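Local coordinates for cystatin-2 (Ornithodoros moubata, PDB 3L0R), which inhibits a broad range of cysteine proteinases, among them cathepsins L, S, B, C and H, and may mimic host cystatins so as to interfere with their control of proteolysis, at residues V38-V44 / K55-S61; F23-Q28 / K101-Y106; F34-V39 / C77-A82. All coordinates share one frame; numbering follows the deposited sequence.

Interaction 1. Residues V38-V44 / K55-S61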
loop_
_atom_site.group_PDB
_atom_site.type_symbol
_atom_site.label_atom_id
_atom_site.label_comp_id
_atom_site.label_asym_id
_atom_site.label_seq_id
_atom_site.Cartn_x
_atom_site.Cartn_y
_atom_site.Cartn_z
ATOM N N VAL A 38 -0.847 4.573 -5.724
ATOM C CA VAL A 38 -2.101 4.637 -5.015
ATOM C C VAL A 38 -2.979 5.778 -5.526
ATOM O O VAL A 38 -2.526 6.912 -5.651
ATOM C CB VAL A 38 -1.869 4.776 -3.501
ATOM C CG1 VAL A 38 -3.205 4.837 -2.753
ATOM C CG2 VAL A 38 -1.051 3.628 -3.001
ATOM N N VAL A 39 -4.240 5.458 -5.806
ATOM C CA VAL A 39 -5.241 6.428 -6.153
ATOM C C VAL A 39 -6.051 6.722 -4.900
ATOM O O VAL A 39 -6.305 7.881 -4.578
ATOM C CB VAL A 39 -6.166 5.891 -7.277
ATOM C CG1 VAL A 39 -7.324 6.860 -7.577
ATOM C CG2 VAL A 39 -5.366 5.653 -8.542
ATOM N N THR A 40 -6.461 5.679 -4.184
ATOM C CA THR A 40 -7.293 5.875 -2.997
ATOM C C THR A 40 -7.134 4.762 -1.962
ATOM O O THR A 40 -6.813 3.637 -2.305
ATOM C CB THR A 40 -8.793 6.168 -3.370
ATOM O OG1 THR A 40 -9.659 5.768 -2.317
ATOM C CG2 THR A 40 -9.213 5.429 -4.610
ATOM N N VAL A 41 -7.295 5.127 -0.692
ATOM C CA VAL A 41 -7.330 4.191 0.432
ATOM C C VAL A 41 -8.790 4.064 0.849
ATOM O O VAL A 41 -9.357 5.003 1.414
ATOM C CB VAL A 41 -6.461 4.674 1.646
ATOM C CG1 VAL A 41 -6.435 3.624 2.803
ATOM C CG2 VAL A 41 -5.037 4.997 1.203
ATOM N N LYS A 42 -9.395 2.915 0.553
ATOM C CA LYS A 42 -10.824 2.717 0.768
ATOM C C LYS A 42 -11.141 2.260 2.185
ATOM O O LYS A 42 -12.134 2.690 2.789
ATOM C CB LYS A 42 -11.383 1.714 -0.246
ATOM C CG LYS A 42 -11.521 2.278 -1.640
ATOM C CD LYS A 42 -11.315 1.206 -2.689
ATOM C CE LYS A 42 -12.500 0.245 -2.812
ATOM N NZ LYS A 42 -12.872 -0.044 -4.245
ATOM N N GLU A 43 -10.289 1.382 2.711
ATOM C CA GLU A 43 -10.580 0.728 3.971
ATOM C C GLU A 43 -9.302 0.316 4.698
ATOM O O GLU A 43 -8.327 -0.074 4.058
ATOM C CB GLU A 43 -11.517 -0.456 3.714
ATOM C CG GLU A 43 -11.679 -1.376 4.896
ATOM C CD GLU A 43 -12.766 -2.421 4.708
ATOM O OE1 GLU A 43 -13.336 -2.539 3.573
ATOM O OE2 GLU A 43 -13.050 -3.103 5.732
ATOM N N VAL A 44 -9.307 0.436 6.035
ATOM C CA VAL A 44 -8.140 0.094 6.873
ATOM C C VAL A 44 -8.528 -0.682 8.146
ATOM O O VAL A 44 -9.467 -0.323 8.843
ATOM C CB VAL A 44 -7.304 1.355 7.270
ATOM C CG1 VAL A 44 -6.125 0.981 8.184
ATOM C CG2 VAL A 44 -6.803 2.076 6.035
ATOM N N LYS A 55 -4.014 -3.861 7.395
ATOM C CA LYS A 55 -4.743 -4.355 6.235
ATOM C C LYS A 55 -5.419 -3.190 5.464
ATOM O O LYS A 55 -6.403 -2.591 5.910
ATOM C CB LYS A 55 -5.725 -5.451 6.650
ATOM C CG LYS A 55 -6.610 -5.954 5.509
ATOM C CD LYS A 55 -6.782 -7.443 5.556
ATOM C CE LYS A 55 -7.764 -7.855 6.610
ATOM N NZ LYS A 55 -7.624 -9.297 6.890
ATOM N N LEU A 56 -4.867 -2.885 4.294
ATOM C CA LEU A 56 -5.335 -1.767 3.493
ATOM C C LEU A 56 -5.998 -2.234 2.206
ATOM O O LEU A 56 -5.392 -2.974 1.410
ATOM C CB LEU A 56 -4.176 -0.818 3.176
ATOM C CG LEU A 56 -3.106 -0.638 4.272
ATOM C CD1 LEU A 56 -1.865 -0.011 3.690
ATOM C CD2 LEU A 56 -3.625 0.180 5.479
ATOM N N THR A 57 -7.254 -1.825 2.042
ATOM C CA THR A 57 -7.997 -1.989 0.826
ATOM C C THR A 57 -7.837 -0.655 0.072
ATOM O O THR A 57 -8.241 0.420 0.543
ATOM C CB THR A 57 -9.483 -2.330 1.122
ATOM O OG1 THR A 57 -9.544 -3.432 2.032
ATOM C CG2 THR A 57 -10.240 -2.715 -0.144
ATOM N N ILE A 58 -7.185 -0.741 -1.080
ATOM C CA ILE A 58 -6.774 0.433 -1.835
ATOM C C ILE A 58 -7.106 0.283 -3.306
ATOM O O ILE A 58 -7.258 -0.838 -3.814
ATOM C CB ILE A 58 -5.256 0.701 -1.701
ATOM C CG1 ILE A 58 -4.459 -0.303 -2.541
ATOM C CG2 ILE A 58 -4.826 0.700 -0.197
ATOM C CD1 ILE A 58 -3.034 -0.573 -2.051
ATOM N N GLU A 59 -7.239 1.422 -3.977
ATOM C CA GLU A 59 -7.294 1.448 -5.428
ATOM C C GLU A 59 -5.969 1.890 -5.995
ATOM O O GLU A 59 -5.384 2.888 -5.559
ATOM C CB GLU A 59 -8.426 2.329 -5.922
ATOM C CG GLU A 59 -9.762 1.678 -5.700
ATOM C CD GLU A 59 -10.920 2.599 -5.968
ATOM O OE1 GLU A 59 -10.686 3.790 -6.285
ATOM O OE2 GLU A 59 -12.078 2.125 -5.856
ATOM N N ILE A 60 -5.484 1.111 -6.959
ATOM C CA ILE A 60 -4.198 1.381 -7.583
ATOM C C ILE A 60 -4.345 1.641 -9.071
ATOM O O ILE A 60 -5.372 1.310 -9.681
ATOM C CB ILE A 60 -3.156 0.255 -7.318
ATOM C CG1 ILE A 60 -3.474 -1.000 -8.147
ATOM C CG2 ILE A 60 -3.039 -0.019 -5.807
ATOM C CD1 ILE A 60 -2.355 -2.031 -8.188
ATOM N N SER A 61 -3.297 2.228 -9.643
ATOM C CA SER A 61 -3.293 2.635 -11.044
ATOM C C SER A 61 -1.841 2.754 -11.458
ATOM O O SER A 61 -1.019 3.197 -10.662
ATOM C CB SER A 61 -3.981 3.997 -11.208
ATOM O OG SER A 61 -4.530 4.142 -12.505
#
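Lys-42 and Glu-59 leave neighbouring strands with the same first torsion, CG opposite the carbonyl carbon (chi1 -74° and -73°), but then diverge: the glutamate runs on straight, whereas the lysine bends at every later bond and swings across it at about a right angle. That bend lays Lys-42 CD against Glu-59 CG at 3.4 Å and brings Lys-42 NZ within 2.8 Å of Glu-59 OE2, a salt bridge. The ammonium reaches the anti side of the oxygen, 21° out of the carboxylate plane, and also makes a weak hydrogen bond to Thr-87. Beneath lies the antiparallel hairpin of strands 34-48 and 52-66, interrupted by two classic beta bulges. At the first, Glu-59 O accepts from Val-39 N at 2.8 Å and from Thr-40 N at 3.3 Å, both from the same face of its carbonyl plane. At the second, Thr-57 O takes Lys-42 N at 2.7 Å and Glu-43 N at 3.1 Å, both in the carbonyl plane. Glu-43 and Thr-57 stand side by side, and the Glu-43 carboxylate goes on to a salt bridge with Arg-9. The other face is aliphatic: Leu-56 CD2 rests 3.7 Å from Val-44 CG2, while Val-38 and Ile-58 meet helix 15-25. In cystatins the tip of this hairpin carries the QxVxG sequence that enters the protease cleft. The two carbonyls with two donors each absorb the extra residues without breaking the pairing, and the charged pair, tied between adjacent strands on the polar face, is likely to add electrostatic attraction to the backbone ladder.

Interaction 2. Residues F23-Q28 / K101-Y106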
loop_
_atom_site.group_PDB
_atom_site.type_symbol
_atom_site.label_atom_id
_atom_site.label_comp_id
_atom_site.label_asym_id
_atom_site.label_seq_id
_atom_site.Cartn_x
_atom_site.Cartn_y
_atom_site.Cartn_z
ATOM N N PHE A 23 4.038 2.576 0.325
ATOM C CA PHE A 23 5.127 1.661 0.637
ATOM C C PHE A 23 4.849 0.293 0.031
ATOM O O PHE A 23 5.706 -0.297 -0.605
ATOM C CB PHE A 23 5.352 1.533 2.158
ATOM C CG PHE A 23 6.176 0.333 2.536
ATOM C CD1 PHE A 23 7.570 0.344 2.367
ATOM C CD2 PHE A 23 5.563 -0.829 3.015
ATOM C CE1 PHE A 23 8.329 -0.776 2.690
ATOM C CE2 PHE A 23 6.314 -1.956 3.327
ATOM C CZ PHE A 23 7.700 -1.930 3.173
ATOM N N ALA A 24 3.637 -0.198 0.223
ATOM C CA ALA A 24 3.280 -1.538 -0.222
ATOM C C ALA A 24 3.173 -1.615 -1.748
ATOM O O ALA A 24 3.551 -2.626 -2.361
ATOM C CB ALA A 24 1.973 -1.975 0.433
ATOM N N THR A 25 2.666 -0.547 -2.353
ATOM C CA THR A 25 2.425 -0.519 -3.790
ATOM C C THR A 25 3.720 -0.328 -4.583
ATOM O O THR A 25 3.948 -1.003 -5.602
ATOM C CB THR A 25 1.385 0.570 -4.131
ATOM O OG1 THR A 25 0.139 0.211 -3.517
ATOM C CG2 THR A 25 1.171 0.709 -5.631
ATOM N N SER A 26 4.563 0.587 -4.109
ATOM C CA SER A 26 5.831 0.906 -4.755
ATOM C C SER A 26 6.718 -0.344 -4.817
ATOM O O SER A 26 7.711 -0.427 -5.544
ATOM C CB SER A 26 6.533 2.004 -3.948
ATOM O OG SER A 26 7.112 1.521 -2.735
ATOM N N SER A 27 6.318 -1.320 -4.036
ATOM C CA SER A 27 7.137 -2.443 -3.743
ATOM C C SER A 27 6.775 -3.613 -4.682
ATOM O O SER A 27 7.460 -4.636 -4.713
ATOM C CB SER A 27 6.868 -2.770 -2.279
ATOM O OG SER A 27 7.566 -3.893 -1.900
ATOM N N GLN A 28 5.701 -3.427 -5.457
ATOM C CA GLN A 28 5.179 -4.442 -6.375
ATOM C C GLN A 28 5.730 -4.207 -7.772
ATOM O O GLN A 28 5.125 -3.481 -8.564
ATOM C CB GLN A 28 3.643 -4.392 -6.394
ATOM C CG GLN A 28 3.006 -4.579 -5.021
ATOM C CD GLN A 28 3.559 -5.801 -4.308
ATOM O OE1 GLN A 28 3.560 -6.899 -4.862
ATOM N NE2 GLN A 28 4.044 -5.613 -3.082
ATOM N N LYS A 101 9.307 -3.150 8.214
ATOM C CA LYS A 101 8.019 -3.289 7.546
ATOM C C LYS A 101 8.214 -4.305 6.430
ATOM O O LYS A 101 9.184 -4.237 5.671
ATOM C CB LYS A 101 7.562 -1.956 6.940
ATOM C CG LYS A 101 7.185 -0.900 7.941
ATOM C CD LYS A 101 6.472 0.268 7.261
ATOM C CE LYS A 101 7.378 1.491 6.994
ATOM N NZ LYS A 101 7.348 2.545 8.096
ATOM N N SER A 102 7.310 -5.262 6.342
ATOM C CA SER A 102 7.304 -6.187 5.229
ATOM C C SER A 102 5.892 -6.330 4.680
ATOM O O SER A 102 4.900 -6.112 5.380
ATOM C CB SER A 102 7.887 -7.539 5.632
ATOM O OG SER A 102 7.693 -7.792 7.001
ATOM N N VAL A 103 5.797 -6.660 3.402
ATOM C CA VAL A 103 4.495 -6.840 2.795
ATOM C C VAL A 103 4.164 -8.309 2.949
ATOM O O VAL A 103 4.772 -9.177 2.293
ATOM C CB VAL A 103 4.494 -6.401 1.334
ATOM C CG1 VAL A 103 3.102 -6.570 0.733
ATOM C CG2 VAL A 103 4.957 -4.948 1.235
ATOM N N THR A 104 3.234 -8.595 3.860
ATOM C CA THR A 104 2.813 -9.984 4.081
ATOM C C THR A 104 2.121 -10.565 2.841
ATOM O O THR A 104 2.391 -11.693 2.453
ATOM C CB THR A 104 1.894 -10.095 5.295
ATOM O OG1 THR A 104 2.562 -9.529 6.423
ATOM C CG2 THR A 104 1.568 -11.550 5.593
ATOM N N SER A 105 1.233 -9.784 2.231
ATOM C CA SER A 105 0.484 -10.218 1.061
ATOM C C SER A 105 -0.016 -8.994 0.331
ATOM O O SER A 105 -0.197 -7.937 0.920
ATOM C CB SER A 105 -0.690 -11.150 1.434
ATOM O OG SER A 105 -1.668 -10.522 2.256
ATOM N N TYR A 106 -0.218 -9.137 -0.966
ATOM C CA TYR A 106 -0.699 -8.054 -1.789
ATOM C C TYR A 106 -1.540 -8.697 -2.880
ATOM O O TYR A 106 -1.019 -9.391 -3.763
ATOM C CB TYR A 106 0.480 -7.259 -2.358
ATOM C CG TYR A 106 0.113 -5.908 -2.921
ATOM C CD1 TYR A 106 0.520 -4.732 -2.283
ATOM C CD2 TYR A 106 -0.593 -5.796 -4.113
ATOM C CE1 TYR A 106 0.212 -3.473 -2.808
ATOM C CE2 TYR A 106 -0.899 -4.545 -4.656
ATOM C CZ TYR A 106 -0.502 -3.391 -3.999
ATOM O OH TYR A 106 -0.817 -2.169 -4.541
#
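Gln-28, in the turn that follows helix 15-25, lies over one face of the Tyr-106 ring, with Ala-24 and Thr-25 at the ring's edge. Gln-28 CG sits over the centre of that face, 3.6 Å from the Tyr-106 centroid and 5° off the normal, a CH-pi contact. Its amide continues the stack, with its plane only 14° from that of the ring. A bend at chi2 (-50°) turns this amide back over the ring, and there Gln-28 NE2 donates to Ala-24 O at 3.1 Å, with the acceptor in the amide plane, a bond that should hold the amide in this rotation. Ala-24 CB and Thr-25 OG1 both lie in the ring plane. Tyr-106 OH gives its proton to Thr-25 OG1 at 2.8 Å, and that hydroxyl is bonded in addition to Ala-21 O. Nearer the start of strand 100-108, Lys-101 CD lies over one face of the Phe-23 ring, and Phe-23 CZ comes to 3.8 Å from Lys-101 CB. Val-103 CG2 touches both helical residues, 3.9 Å from Phe-23 CE2 and 4.3 Å from Ala-24 CB. Tyr-106 also packs on Ile-58 and Ile-60 of strand 52-66. A helix laid across the concave face of an antiparallel sheet, here with its C-terminal part packed on strand 100-108, is the hallmark of the cystatin fold.

Interaction 3. Residues F34-V39 / C77-A82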
loop_
_atom_site.group_PDB
_atom_site.type_symbol
_atom_site.label_atom_id
_atom_site.label_comp_id
_atom_site.label_asym_id
_atom_site.label_seq_id
_atom_site.Cartn_x
_atom_site.Cartn_y
_atom_site.Cartn_z
ATOM N N PHE A 34 6.269 -0.053 -15.309
ATOM C CA PHE A 34 6.063 1.125 -14.462
ATOM C C PHE A 34 5.684 0.751 -13.057
ATOM O O PHE A 34 5.045 -0.278 -12.831
ATOM C CB PHE A 34 4.955 2.019 -15.031
ATOM C CG PHE A 34 5.269 2.567 -16.376
ATOM C CD1 PHE A 34 5.947 3.782 -16.504
ATOM C CD2 PHE A 34 4.908 1.867 -17.529
ATOM C CE1 PHE A 34 6.262 4.313 -17.770
ATOM C CE2 PHE A 34 5.207 2.386 -18.803
ATOM C CZ PHE A 34 5.893 3.615 -18.924
ATOM N N TYR A 35 6.052 1.606 -12.111
ATOM C CA TYR A 35 5.497 1.492 -10.784
ATOM C C TYR A 35 4.000 1.690 -10.867
ATOM O O TYR A 35 3.508 2.546 -11.626
ATOM C CB TYR A 35 6.081 2.538 -9.833
ATOM C CG TYR A 35 7.525 2.315 -9.450
ATOM C CD1 TYR A 35 7.877 1.356 -8.499
ATOM C CD2 TYR A 35 8.538 3.093 -10.013
ATOM C CE1 TYR A 35 9.241 1.157 -8.125
ATOM C CE2 TYR A 35 9.882 2.908 -9.658
ATOM C CZ TYR A 35 10.225 1.940 -8.719
ATOM O OH TYR A 35 11.541 1.783 -8.376
ATOM N N ASP A 36 3.275 0.890 -10.094
ATOM C CA ASP A 36 1.882 1.203 -9.802
ATOM C C ASP A 36 1.891 2.207 -8.663
ATOM O O ASP A 36 2.861 2.287 -7.880
ATOM C CB ASP A 36 1.095 -0.046 -9.389
ATOM C CG ASP A 36 0.883 -1.021 -10.532
ATOM O OD1 ASP A 36 0.706 -0.600 -11.701
ATOM O OD2 ASP A 36 0.883 -2.232 -10.245
ATOM N N THR A 37 0.815 2.974 -8.558
ATOM C CA THR A 37 0.694 3.913 -7.455
ATOM C C THR A 37 -0.701 3.872 -6.837
ATOM O O THR A 37 -1.621 3.239 -7.366
ATOM C CB THR A 37 1.089 5.362 -7.893
ATOM O OG1 THR A 37 1.153 6.209 -6.740
ATOM C CG2 THR A 37 0.088 5.929 -8.917
ATOM N N VAL A 38 -0.847 4.573 -5.724
ATOM C CA VAL A 38 -2.101 4.637 -5.015
ATOM C C VAL A 38 -2.979 5.778 -5.526
ATOM O O VAL A 38 -2.526 6.912 -5.651
ATOM C CB VAL A 38 -1.869 4.776 -3.501
ATOM C CG1 VAL A 38 -3.205 4.837 -2.753
ATOM C CG2 VAL A 38 -1.051 3.628 -3.001
ATOM N N VAL A 39 -4.240 5.458 -5.806
ATOM C CA VAL A 39 -5.241 6.428 -6.153
ATOM C C VAL A 39 -6.051 6.722 -4.900
ATOM O O VAL A 39 -6.305 7.881 -4.578
ATOM C CB VAL A 39 -6.166 5.891 -7.277
ATOM C CG1 VAL A 39 -7.324 6.860 -7.577
ATOM C CG2 VAL A 39 -5.366 5.653 -8.542
ATOM N N CYS A 77 5.400 10.060 -8.766
ATOM C CA CYS A 77 4.783 8.955 -9.500
ATOM C C CYS A 77 3.270 8.994 -9.403
ATOM O O CYS A 77 2.657 8.143 -8.772
ATOM C CB CYS A 77 5.333 7.619 -9.010
ATOM S SG CYS A 77 7.137 7.590 -9.043
ATOM N N VAL A 78 2.687 10.013 -10.024
ATOM C CA VAL A 78 1.246 10.122 -10.151
ATOM C C VAL A 78 0.743 9.074 -11.155
ATOM O O VAL A 78 1.527 8.573 -11.971
ATOM C CB VAL A 78 0.834 11.553 -10.584
ATOM C CG1 VAL A 78 1.083 12.550 -9.441
ATOM C CG2 VAL A 78 1.577 11.989 -11.870
ATOM N N PRO A 79 -0.556 8.711 -11.076
ATOM C CA PRO A 79 -1.181 7.845 -12.082
ATOM C C PRO A 79 -1.049 8.401 -13.491
ATOM O O PRO A 79 -1.176 9.620 -13.683
ATOM C CB PRO A 79 -2.662 7.869 -11.680
ATOM C CG PRO A 79 -2.651 8.144 -10.231
ATOM C CD PRO A 79 -1.506 9.073 -10.003
ATOM N N LYS A 80 -0.816 7.534 -14.474
ATOM C CA LYS A 80 -0.959 7.951 -15.883
ATOM C C LYS A 80 -2.379 8.486 -16.134
ATOM O O LYS A 80 -2.588 9.492 -16.841
ATOM C CB LYS A 80 -0.701 6.791 -16.838
ATOM C CG LYS A 80 0.699 6.225 -16.811
ATOM C CD LYS A 80 0.735 4.853 -17.485
ATOM C CE LYS A 80 2.152 4.301 -17.593
ATOM N NZ LYS A 80 2.831 4.746 -18.841
ATOM N N ASP A 81 -3.345 7.803 -15.517
ATOM C CA ASP A 81 -4.778 7.994 -15.761
ATOM C C ASP A 81 -5.518 7.363 -14.584
ATOM O O ASP A 81 -5.654 6.133 -14.506
ATOM C CB ASP A 81 -5.181 7.334 -17.095
ATOM C CG ASP A 81 -6.660 7.431 -17.380
ATOM O OD1 ASP A 81 -7.439 7.850 -16.497
ATOM O OD2 ASP A 81 -7.046 7.080 -18.510
ATOM N N ALA A 82 -5.980 8.214 -13.665
ATOM C CA ALA A 82 -6.483 7.756 -12.348
ATOM C C ALA A 82 -7.876 7.111 -12.436
ATOM O O ALA A 82 -8.318 6.435 -11.494
ATOM C CB ALA A 82 -6.467 8.913 -11.321
HETATM O O HOH W 1 0.982 9.070 -6.652
#
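Thr-37 OG1 is gripped from more than one direction next to Cys-77. Thr-37 OG1 donates to a water at 2.9 Å, and that water donates to Cys-77 O, also at 2.9 Å; Tyr-72 OH makes a further hydrogen bond to the threonine hydroxyl. With OG1 opposite the backbone N (chi1 -171°), the methyl is left between N and the carbonyl carbon, where Thr-37 CG2 lies 3.6 Å from Pro-79 N and also touches the proline ring. Val-39 carries the apolar seam onward, its CG2 meeting Pro-79 CG at 4.1 Å and its CG1 standing 4.4 Å from Ala-82 CB. Residues 77-82 belong to the long connection between strands 52-66 and 86-95 of the cystatin fold, and the Cys-65–Cys-77 disulfide ties this connection back to the sheet. At the other end the contact changes character. Lys-80 extends until a final bend at chi4 and crosses Phe-34 at about a right angle. Lys-80 NZ stands 3.4 Å from the Phe-34 centroid, 20° off the normal and offset toward the rim, a cation-pi contact. Lys-80 CE lies over the same face, 3.6 Å from the Phe-34 centroid. A serine in place of Phe-34 would probably leave the ammonium of Lys-80 without its aromatic partner and the outer part of that chain able to swing. Ala-82 O accepts a hydrogen bond from Lys-85 NZ.

Interactions 1 and 3 share strand 34-48, while interaction 2 joins helix 15-25 to strand 100-108 and touches the same hairpin through side chains. Interaction 1 has an apolar face inward and a charged face outward. Interaction 2 approaches that inward face: Ile-60 CG2 lies 3.3 Å from Tyr-106 OH, and Thr-25 OG1 is 3.6 Å from Ile-58 CD1, giving helix, hairpin and final strand a shared interior. The centre of interaction 3 is about 12 Å from that of the chain, against 6 to 7 Å for the others. The two central contacts differ in chemistry, backbone ladder against aromatic and aliphatic packing; the peripheral one relies on a water bridge and a cation-pi pair with an exposed lysine.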